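Local coordinates for protein putative glycoside hydrolase (Bacteroides ovatus, PDB 4ONZ) that is of unknown function but belongs to a glycoside hydrolase-like family whose members fold as five-bladed beta-propellers, at residues 142-147 and 174-179; 11-16 and 283-288; 309-314 and 336-341. One frame throughout, in Å; residues are numbered along the deposited sequence. Where two conformers were deposited one is given.

Contact 1. Residues 142-147 and 174-179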
loop_
_atom_site.group_PDB
_atom_site.type_symbol
_atom_site.label_atom_id
_atom_site.label_comp_id
_atom_site.label_asym_id
_atom_site.label_seq_id
_atom_site.Cartn_x
_atom_site.Cartn_y
_atom_site.Cartn_z
ATOM N N LYS A 142 12.830 -13.893 -9.154
ATOM C CA LYS A 142 12.184 -14.717 -10.177
ATOM C C LYS A 142 10.731 -14.235 -10.325
ATOM O O LYS A 142 10.301 -13.893 -11.421
ATOM C CB LYS A 142 12.274 -16.215 -9.845
ATOM C CG LYS A 142 13.698 -16.758 -9.966
ATOM C CD LYS A 142 13.797 -18.261 -9.743
ATOM C CE LYS A 142 15.197 -18.770 -10.071
ATOM N NZ LYS A 142 15.334 -20.240 -9.886
ATOM N N LYS A 143 9.998 -14.194 -9.211
ATOM C CA LYS A 143 8.612 -13.720 -9.185
ATOM C C LYS A 143 8.385 -12.800 -7.981
ATOM O O LYS A 143 8.910 -13.043 -6.894
ATOM C CB LYS A 143 7.632 -14.899 -9.107
ATOM C CG LYS A 143 7.500 -15.740 -10.373
ATOM C CD LYS A 143 6.735 -15.006 -11.465
ATOM C CE LYS A 143 6.576 -15.842 -12.729
ATOM N NZ LYS A 143 5.638 -16.989 -12.582
ATOM N N ALA A 144 7.615 -11.738 -8.192
ATOM C CA ALA A 144 7.219 -10.824 -7.132
ATOM C C ALA A 144 5.853 -11.407 -6.744
ATOM O O ALA A 144 4.984 -11.590 -7.619
ATOM C CB ALA A 144 7.089 -9.416 -7.657
ATOM N N ARG A 145 5.674 -11.742 -5.465
ATOM C CA ARG A 145 4.452 -12.423 -5.017
ATOM C C ARG A 145 3.899 -11.863 -3.707
ATOM O O ARG A 145 4.642 -11.585 -2.781
ATOM C CB ARG A 145 4.713 -13.939 -4.875
ATOM C CG ARG A 145 5.167 -14.631 -6.167
ATOM C CD ARG A 145 5.453 -16.118 -5.978
ATOM N NE ARG A 145 6.706 -16.327 -5.256
ATOM C CZ ARG A 145 7.205 -17.514 -4.932
ATOM N NH1 ARG A 145 6.556 -18.632 -5.239
ATOM N NH2 ARG A 145 8.364 -17.576 -4.284
ATOM N N LEU A 146 2.582 -11.689 -3.667
ATOM C CA LEU A 146 1.914 -11.145 -2.500
ATOM C C LEU A 146 2.081 -12.088 -1.298
ATOM O O LEU A 146 1.791 -13.291 -1.392
ATOM C CB LEU A 146 0.445 -10.901 -2.828
ATOM C CG LEU A 146 -0.381 -10.078 -1.851
ATOM C CD1 LEU A 146 0.210 -8.689 -1.632
ATOM C CD2 LEU A 146 -1.799 -9.970 -2.387
ATOM N N ALA A 147 2.562 -11.518 -0.195
ATOM C CA ALA A 147 2.820 -12.254 1.028
ATOM C C ALA A 147 2.163 -11.577 2.210
ATOM O O ALA A 147 1.796 -10.387 2.159
ATOM C CB ALA A 147 4.319 -12.388 1.245
ATOM N N ASN A 174 2.699 -19.310 -7.803
ATOM C CA ASN A 174 3.856 -18.717 -8.477
ATOM C C ASN A 174 3.434 -17.602 -9.437
ATOM O O ASN A 174 4.171 -17.235 -10.369
ATOM C CB ASN A 174 4.766 -19.753 -9.158
ATOM C CG ASN A 174 6.204 -19.265 -9.272
ATOM O OD1 ASN A 174 6.688 -18.532 -8.403
ATOM N ND2 ASN A 174 6.906 -19.691 -10.323
ATOM N N LEU A 175 2.254 -17.042 -9.169
ATOM C CA LEU A 175 1.735 -15.904 -9.899
ATOM C C LEU A 175 2.478 -14.633 -9.472
ATOM O O LEU A 175 2.594 -14.354 -8.266
ATOM C CB LEU A 175 0.244 -15.693 -9.566
ATOM C CG LEU A 175 -0.410 -14.444 -10.181
ATOM C CD1 LEU A 175 -0.528 -14.588 -11.693
ATOM C CD2 LEU A 175 -1.770 -14.139 -9.570
ATOM N N PHE A 176 2.952 -13.859 -10.447
ATOM C CA PHE A 176 3.549 -12.542 -10.196
ATOM C C PHE A 176 2.384 -11.638 -9.769
ATOM O O PHE A 176 1.430 -11.441 -10.520
ATOM C CB PHE A 176 4.207 -12.020 -11.476
ATOM C CG PHE A 176 5.079 -10.806 -11.287
ATOM C CD1 PHE A 176 4.520 -9.558 -11.046
ATOM C CD2 PHE A 176 6.468 -10.905 -11.429
ATOM C CE1 PHE A 176 5.326 -8.439 -10.896
ATOM C CE2 PHE A 176 7.277 -9.790 -11.297
ATOM C CZ PHE A 176 6.702 -8.555 -11.018
ATOM N N CYS A 177 2.443 -11.115 -8.548
ATOM C CA CYS A 177 1.375 -10.283 -8.014
ATOM C C CYS A 177 1.864 -9.437 -6.846
ATOM O O CYS A 177 2.863 -9.757 -6.193
ATOM C CB CYS A 177 0.166 -11.132 -7.592
ATOM S SG CYS A 177 0.510 -12.443 -6.395
ATOM N N LYS A 178 1.149 -8.346 -6.604
ATOM C CA LYS A 178 1.502 -7.398 -5.558
ATOM C C LYS A 178 0.332 -6.468 -5.256
ATOM O O LYS A 178 -0.684 -6.501 -5.956
ATOM C CB LYS A 178 2.699 -6.556 -6.001
ATOM C CG LYS A 178 2.491 -5.809 -7.305
ATOM C CD LYS A 178 3.676 -4.945 -7.706
ATOM C CE LYS A 178 4.954 -5.736 -7.904
ATOM N NZ LYS A 178 6.033 -4.824 -8.362
ATOM N N SER A 179 0.497 -5.678 -4.193
ATOM C CA SER A 179 -0.429 -4.615 -3.802
ATOM C C SER A 179 -1.803 -5.084 -3.327
ATOM O O SER A 179 -2.777 -5.090 -4.097
ATOM C CB SER A 179 -0.551 -3.611 -4.945
ATOM O OG SER A 179 0.745 -3.264 -5.440
HETATM O O HOH W 1 3.089 -14.885 -13.231
#
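Lys143, Ala144 and Asn174 bury the largest share of surface where the start of strand 144-151 meets the irregular chain of 174-179, and each is used differently. In one of its two modelled conformers, Lys143 crosses Asn174 at about a right angle; its chain bends at chi2, and chi4 of 71° turns NZ to the backbone of Asn174. NZ then gives a hydrogen bond of 2.7 Å to Asn174 O, approaching nearly along the C=O axis. A water accepts from Phe176 N and, weakly, from the same NZ. Over the side chain of Asn174 the contacts are looser: its OD1 lies 3.5 Å from Lys143 CG, and although Arg145 NH1 is also near, the angle is poor and that nitrogen bonds instead to Asn173 O.

The segment 174-179 leads into strand 180-187, so the contact probably joins two successive blades of the propeller expected for this family. Ala144 works here through both its groups. Its CB sits over one face of the Phe176 ring, 3.7 Å from the centroid and displaced toward the rim, a CH-pi contact in which Phe176 CZ is nearest at 3.5 Å. Its carbonyl O accepts from Cys177 N at 2.7 Å, with Phe176 CA making a CA-H...O contact to the same oxygen. Two residues on, Leu146 N gives a nearly straight N-H...S hydrogen bond (175°) to Cys177 SG, 3.5 Å away; chi1 of 56° sets that sulfur between the backbone N and carbonyl carbon of Cys177.

Contact 2. Residues 11-16 and 283-288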
loop_
_atom_site.group_PDB
_atom_site.type_symbol
_atom_site.label_atom_id
_atom_site.label_comp_id
_atom_site.label_asym_id
_atom_site.label_seq_id
_atom_site.Cartn_x
_atom_site.Cartn_y
_atom_site.Cartn_z
ATOM N N ASN A 11 -19.104 14.568 -7.511
ATOM C CA ASN A 11 -17.979 13.995 -6.705
ATOM C C ASN A 11 -18.108 14.262 -5.199
ATOM O O ASN A 11 -17.144 14.653 -4.538
ATOM C CB ASN A 11 -16.623 14.493 -7.234
ATOM C CG ASN A 11 -16.238 13.859 -8.563
ATOM O OD1 ASN A 11 -16.804 12.840 -8.972
ATOM N ND2 ASN A 11 -15.257 14.452 -9.238
ATOM N N ASN A 12 -19.308 14.036 -4.666
ATOM C CA ASN A 12 -19.566 14.185 -3.232
ATOM C C ASN A 12 -18.996 13.005 -2.424
ATOM O O ASN A 12 -18.828 13.107 -1.208
ATOM C CB ASN A 12 -21.072 14.329 -2.958
ATOM C CG ASN A 12 -21.873 13.081 -3.334
ATOM O OD1 ASN A 12 -21.507 12.337 -4.248
ATOM N ND2 ASN A 12 -22.984 12.860 -2.636
ATOM N N TRP A 13 -18.700 11.899 -3.114
ATOM C CA TRP A 13 -18.174 10.679 -2.497
ATOM C C TRP A 13 -16.643 10.635 -2.380
ATOM O O TRP A 13 -16.095 9.776 -1.685
ATOM C CB TRP A 13 -18.632 9.457 -3.307
ATOM C CG TRP A 13 -18.137 9.437 -4.734
ATOM C CD1 TRP A 13 -18.787 9.915 -5.837
ATOM C CD2 TRP A 13 -16.887 8.912 -5.203
ATOM N NE1 TRP A 13 -18.017 9.720 -6.963
ATOM C CE2 TRP A 13 -16.849 9.103 -6.600
ATOM C CE3 TRP A 13 -15.800 8.292 -4.577
ATOM C CZ2 TRP A 13 -15.765 8.698 -7.382
ATOM C CZ3 TRP A 13 -14.723 7.893 -5.356
ATOM C CH2 TRP A 13 -14.715 8.099 -6.740
ATOM N N VAL A 14 -15.962 11.552 -3.056
ATOM C CA VAL A 14 -14.503 11.563 -3.100
ATOM C C VAL A 14 -13.897 11.925 -1.747
ATOM O O VAL A 14 -14.357 12.841 -1.086
ATOM C CB VAL A 14 -14.003 12.536 -4.193
ATOM C CG1 VAL A 14 -12.488 12.592 -4.230
ATOM C CG2 VAL A 14 -14.542 12.120 -5.554
ATOM N N ILE A 15 -12.879 11.183 -1.329
ATOM C CA ILE A 15 -12.214 11.469 -0.066
ATOM C C ILE A 15 -11.148 12.520 -0.342
ATOM O O ILE A 15 -10.308 12.359 -1.238
ATOM C CB ILE A 15 -11.603 10.215 0.577
ATOM C CG1 ILE A 15 -12.683 9.152 0.791
ATOM C CG2 ILE A 15 -10.947 10.576 1.905
ATOM C CD1 ILE A 15 -12.179 7.840 1.331
ATOM N N GLY A 16 -11.201 13.606 0.423
ATOM C CA GLY A 16 -10.275 14.714 0.263
ATOM C C GLY A 16 -10.958 16.050 0.524
ATOM O O GLY A 16 -12.085 16.081 1.003
ATOM N N ALA A 283 -2.741 9.419 -8.358
ATOM C CA ALA A 283 -3.723 8.667 -7.587
ATOM C C ALA A 283 -5.176 8.948 -7.972
ATOM O O ALA A 283 -5.575 10.093 -8.141
ATOM C CB ALA A 283 -3.523 8.957 -6.110
ATOM N N GLY A 284 -5.956 7.882 -8.098
ATOM C CA GLY A 284 -7.376 7.973 -8.390
ATOM C C GLY A 284 -8.186 7.321 -7.298
ATOM O O GLY A 284 -7.636 6.844 -6.305
ATOM N N GLN A 285 -9.500 7.320 -7.475
ATOM C CA GLN A 285 -10.411 6.679 -6.526
ATOM C C GLN A 285 -11.504 5.935 -7.265
ATOM O O GLN A 285 -11.981 6.381 -8.307
ATOM C CB GLN A 285 -11.040 7.675 -5.557
ATOM C CG GLN A 285 -10.064 8.268 -4.574
ATOM C CD GLN A 285 -10.709 9.222 -3.583
ATOM O OE1 GLN A 285 -11.888 9.091 -3.227
ATOM N NE2 GLN A 285 -9.923 10.174 -3.108
ATOM N N LEU A 286 -11.886 4.797 -6.703
ATOM C CA LEU A 286 -12.918 3.942 -7.242
ATOM C C LEU A 286 -13.972 3.799 -6.145
ATOM O O LEU A 286 -13.629 3.515 -4.994
ATOM C CB LEU A 286 -12.301 2.586 -7.593
ATOM C CG LEU A 286 -13.115 1.565 -8.379
ATOM C CD1 LEU A 286 -13.520 2.134 -9.734
ATOM C CD2 LEU A 286 -12.333 0.270 -8.560
ATOM N N LEU A 287 -15.234 4.046 -6.490
ATOM C CA LEU A 287 -16.350 3.886 -5.571
ATOM C C LEU A 287 -17.059 2.603 -5.951
ATOM O O LEU A 287 -17.536 2.461 -7.084
ATOM C CB LEU A 287 -17.342 5.052 -5.672
ATOM C CG LEU A 287 -18.521 4.965 -4.686
ATOM C CD1 LEU A 287 -18.038 5.143 -3.252
ATOM C CD2 LEU A 287 -19.603 5.980 -5.006
ATOM N N LEU A 288 -17.137 1.671 -5.008
ATOM C CA LEU A 288 -17.806 0.408 -5.255
ATOM C C LEU A 288 -19.004 0.263 -4.346
ATOM O O LEU A 288 -19.078 0.902 -3.301
ATOM C CB LEU A 288 -16.849 -0.764 -5.069
ATOM C CG LEU A 288 -15.581 -0.592 -5.910
ATOM C CD1 LEU A 288 -14.449 -0.066 -5.037
ATOM C CD2 LEU A 288 -15.153 -1.890 -6.558
#
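Trp13 is the first residue of the N-terminal segment to reach strand 281-288, laying its indole against Leu287 and Gln285. One face of the six-membered ring takes Leu287 CB, 3.8 Å from the centroid and only 12° off the normal, while Leu287 CD2 touches the pyrrole side at CG. The far rim of the indole abuts Gln285: CZ3 meets CB of that residue at 3.7 Å, and Gln285 O lies at the ring edge, 3.6 Å from Trp13 CH2. On the opposite face sits CG2 of the next residue, Val14, over the ring centre, so the indole is held between two aliphatic groups; its NE1 bonds to Asp298. Val14 also turns CG1 to the amide of Gln285, 3.7 Å from OE1.

Ile15 supplies the polar grip. Gln285, extended beyond CG with CD at chi2 -178°, presents its amide to both backbone groups of this one residue. Ile15 N donates to Gln285 OE1 at 3.0 Å, and Gln285 NE2 donates to Ile15 O at 2.9 Å; each acceptor is met on a lone pair in its carbonyl plane, and Ile15 O lies in the plane of the Gln285 amide. Both polar atoms of the buried Gln285 amide thus have a partner in Ile15. With Val260 of strand 258-266 also touching Trp13 and Ile15, the segment is an irregular N-terminal arm lying across strands 258-266 and 281-288, consistent with one blade of the family's beta-propeller.

Contact 3. Residues 309-314 and 336-341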
loop_
_atom_site.group_PDB
_atom_site.type_symbol
_atom_site.label_atom_id
_atom_site.label_comp_id
_atom_site.label_asym_id
_atom_site.label_seq_id
_atom_site.Cartn_x
_atom_site.Cartn_y
_atom_site.Cartn_z
ATOM N N ALA A 309 4.774 19.305 -6.159
ATOM C CA ALA A 309 5.852 19.943 -5.382
ATOM C C ALA A 309 7.279 19.477 -5.719
ATOM O O ALA A 309 7.473 18.359 -6.213
ATOM C CB ALA A 309 5.573 19.767 -3.899
ATOM N N PRO A 310 8.290 20.334 -5.442
ATOM C CA PRO A 310 9.683 19.975 -5.744
ATOM C C PRO A 310 10.145 18.650 -5.129
ATOM O O PRO A 310 10.879 17.911 -5.779
ATOM C CB PRO A 310 10.491 21.143 -5.157
ATOM C CG PRO A 310 9.538 22.289 -5.125
ATOM C CD PRO A 310 8.193 21.681 -4.844
ATOM N N PHE A 311 9.693 18.335 -3.911
ATOM C CA PHE A 311 10.114 17.099 -3.235
ATOM C C PHE A 311 9.558 15.821 -3.883
ATOM O O PHE A 311 9.992 14.723 -3.564
ATOM C CB PHE A 311 9.779 17.138 -1.729
ATOM C CG PHE A 311 8.312 17.174 -1.433
ATOM C CD1 PHE A 311 7.594 15.992 -1.315
ATOM C CD2 PHE A 311 7.645 18.383 -1.264
ATOM C CE1 PHE A 311 6.240 16.011 -1.050
ATOM C CE2 PHE A 311 6.281 18.406 -0.997
ATOM C CZ PHE A 311 5.580 17.216 -0.891
ATOM N N GLU A 312 8.616 15.969 -4.808
ATOM C CA GLU A 312 8.049 14.829 -5.521
ATOM C C GLU A 312 8.752 14.600 -6.859
ATOM O O GLU A 312 8.389 13.678 -7.585
ATOM C CB GLU A 312 6.558 15.073 -5.739
ATOM C CG GLU A 312 5.802 15.206 -4.421
ATOM C CD GLU A 312 4.425 15.832 -4.533
ATOM O OE1 GLU A 312 4.124 16.484 -5.550
ATOM O OE2 GLU A 312 3.643 15.707 -3.568
ATOM N N LYS A 313 9.763 15.429 -7.143
ATOM C CA LYS A 313 10.514 15.394 -8.400
ATOM C C LYS A 313 11.990 15.103 -8.151
ATOM O O LYS A 313 12.487 15.285 -7.041
ATOM C CB LYS A 313 10.406 16.749 -9.102
ATOM C CG LYS A 313 8.991 17.175 -9.445
ATOM C CD LYS A 313 8.957 18.593 -9.995
ATOM C CE LYS A 313 7.571 18.959 -10.495
ATOM N NZ LYS A 313 6.544 18.764 -9.437
ATOM N N SER A 314 12.687 14.664 -9.197
ATOM C CA SER A 314 14.122 14.371 -9.121
ATOM C C SER A 314 14.720 14.282 -10.533
ATOM O O SER A 314 14.033 14.527 -11.525
ATOM C CB SER A 314 14.366 13.049 -8.392
ATOM O OG SER A 314 14.070 11.950 -9.234
ATOM N N LEU A 336 -2.540 10.808 4.636
ATOM C CA LEU A 336 -2.170 10.007 3.471
ATOM C C LEU A 336 -0.641 9.963 3.379
ATOM O O LEU A 336 -0.003 11.017 3.329
ATOM C CB LEU A 336 -2.732 10.705 2.232
ATOM C CG LEU A 336 -2.911 9.923 0.946
ATOM C CD1 LEU A 336 -3.894 8.789 1.190
ATOM C CD2 LEU A 336 -3.428 10.859 -0.127
ATOM N N TYR A 337 -0.063 8.764 3.335
ATOM C CA TYR A 337 1.383 8.593 3.230
ATOM C C TYR A 337 1.707 7.997 1.886
ATOM O O TYR A 337 1.085 7.019 1.455
ATOM C CB TYR A 337 1.930 7.736 4.373
ATOM C CG TYR A 337 1.827 8.442 5.683
ATOM C CD1 TYR A 337 2.798 9.351 6.066
ATOM C CD2 TYR A 337 0.726 8.258 6.518
ATOM C CE1 TYR A 337 2.692 10.041 7.260
ATOM C CE2 TYR A 337 0.619 8.934 7.705
ATOM C CZ TYR A 337 1.609 9.824 8.072
ATOM O OH TYR A 337 1.505 10.531 9.239
ATOM N N TYR A 338 2.685 8.588 1.227
ATOM C CA TYR A 338 3.028 8.185 -0.128
ATOM C C TYR A 338 4.496 8.274 -0.417
ATOM O O TYR A 338 5.228 9.021 0.248
ATOM C CB TYR A 338 2.264 9.058 -1.125
ATOM C CG TYR A 338 2.513 10.573 -1.074
ATOM C CD1 TYR A 338 1.874 11.395 -0.127
ATOM C CD2 TYR A 338 3.297 11.192 -2.037
ATOM C CE1 TYR A 338 2.080 12.778 -0.120
ATOM C CE2 TYR A 338 3.505 12.561 -2.035
ATOM C CZ TYR A 338 2.898 13.353 -1.086
ATOM O OH TYR A 338 3.130 14.716 -1.129
ATOM N N GLY A 339 4.918 7.466 -1.386
ATOM C CA GLY A 339 6.265 7.492 -1.878
ATOM C C GLY A 339 6.304 8.661 -2.840
ATOM O O GLY A 339 5.388 8.833 -3.662
ATOM N N CYS A 340 7.330 9.490 -2.706
ATOM C CA CYS A 340 7.500 10.634 -3.580
ATOM C C CYS A 340 8.834 10.479 -4.306
ATOM O O CYS A 340 9.866 10.182 -3.690
ATOM C CB CYS A 340 7.365 11.960 -2.795
ATOM S SG CYS A 340 8.534 12.218 -1.455
ATOM N N ALA A 341 8.786 10.595 -5.635
ATOM C CA ALA A 341 9.969 10.486 -6.487
ATOM C C ALA A 341 10.665 9.129 -6.403
ATOM O O ALA A 341 11.872 9.036 -6.647
ATOM C CB ALA A 341 10.949 11.612 -6.153
HETATM O O HOH W 2 14.217 9.734 -7.931
#
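Phe311 and Tyr338 both hold CG between the backbone N and the carbonyl carbon (chi1 65° and 60°), the crowded position, and the Tyr338 hydroxyl comes to the edge of the Phe311 ring. The two side chains cross at about a right angle, with Tyr338 OH in the plane of that ring, 3.4 Å from Phe311 CE1. Cys340 SG lies at the same ring's edge, 3.9 Å from CD1 of Phe311, in a sulfur-aromatic contact 88° off the ring normal.

Glu312 approaches Tyr338 by a different route, its chain extended beyond CG to carry the carboxylate to the phenol. Tyr338 OH donates to Glu312 OE2 at 2.7 Å, on the anti lone pair of OE2, with the carboxylate turned well away from the plane of the Tyr338 ring. The same OE2 makes a salt bridge to Arg20, while OE1 of Glu312 receives Ala309 N at 3.0 Å from above the carboxylate plane, and Glu308 N besides. Both oxygens are therefore held, which would fix the rotation of the group. Beyond it, Ala341 CB rests 3.6 Å from Glu312 O, and a water joins Ser314 OG to Ala341 O.

All this lies at the end of strand 333-340, the middle strand of its three-stranded sheet: Val322 of strand 322-330 touches both Glu312 and Tyr338, and Ala346 of strand 344-350 touches Phe311, Tyr338 and Cys340.

Overall arrangement
The three contacts lie in different parts of what is probably one beta-propeller, and none touches another. Centres of contacts 1 and 2 are about 27 Å apart, of contacts 1 and 3 about 25 Å, and of contacts 2 and 3 about 21 Å; the last two come nearest, about 6 Å between closest atoms. Along the chain contact 2 opens first and encloses contact 1; contact 3 follows after it has closed. The chain of contact 1 leads into strand 180-187, in the same mixed sheet as strand 281-288 of contact 2, whereas contact 3 belongs to the three-stranded sheet of strand 333-340. Contacts 1 and 3 close short loops of 26 and 21 residues, whereas contact 2 spans most of the sequence.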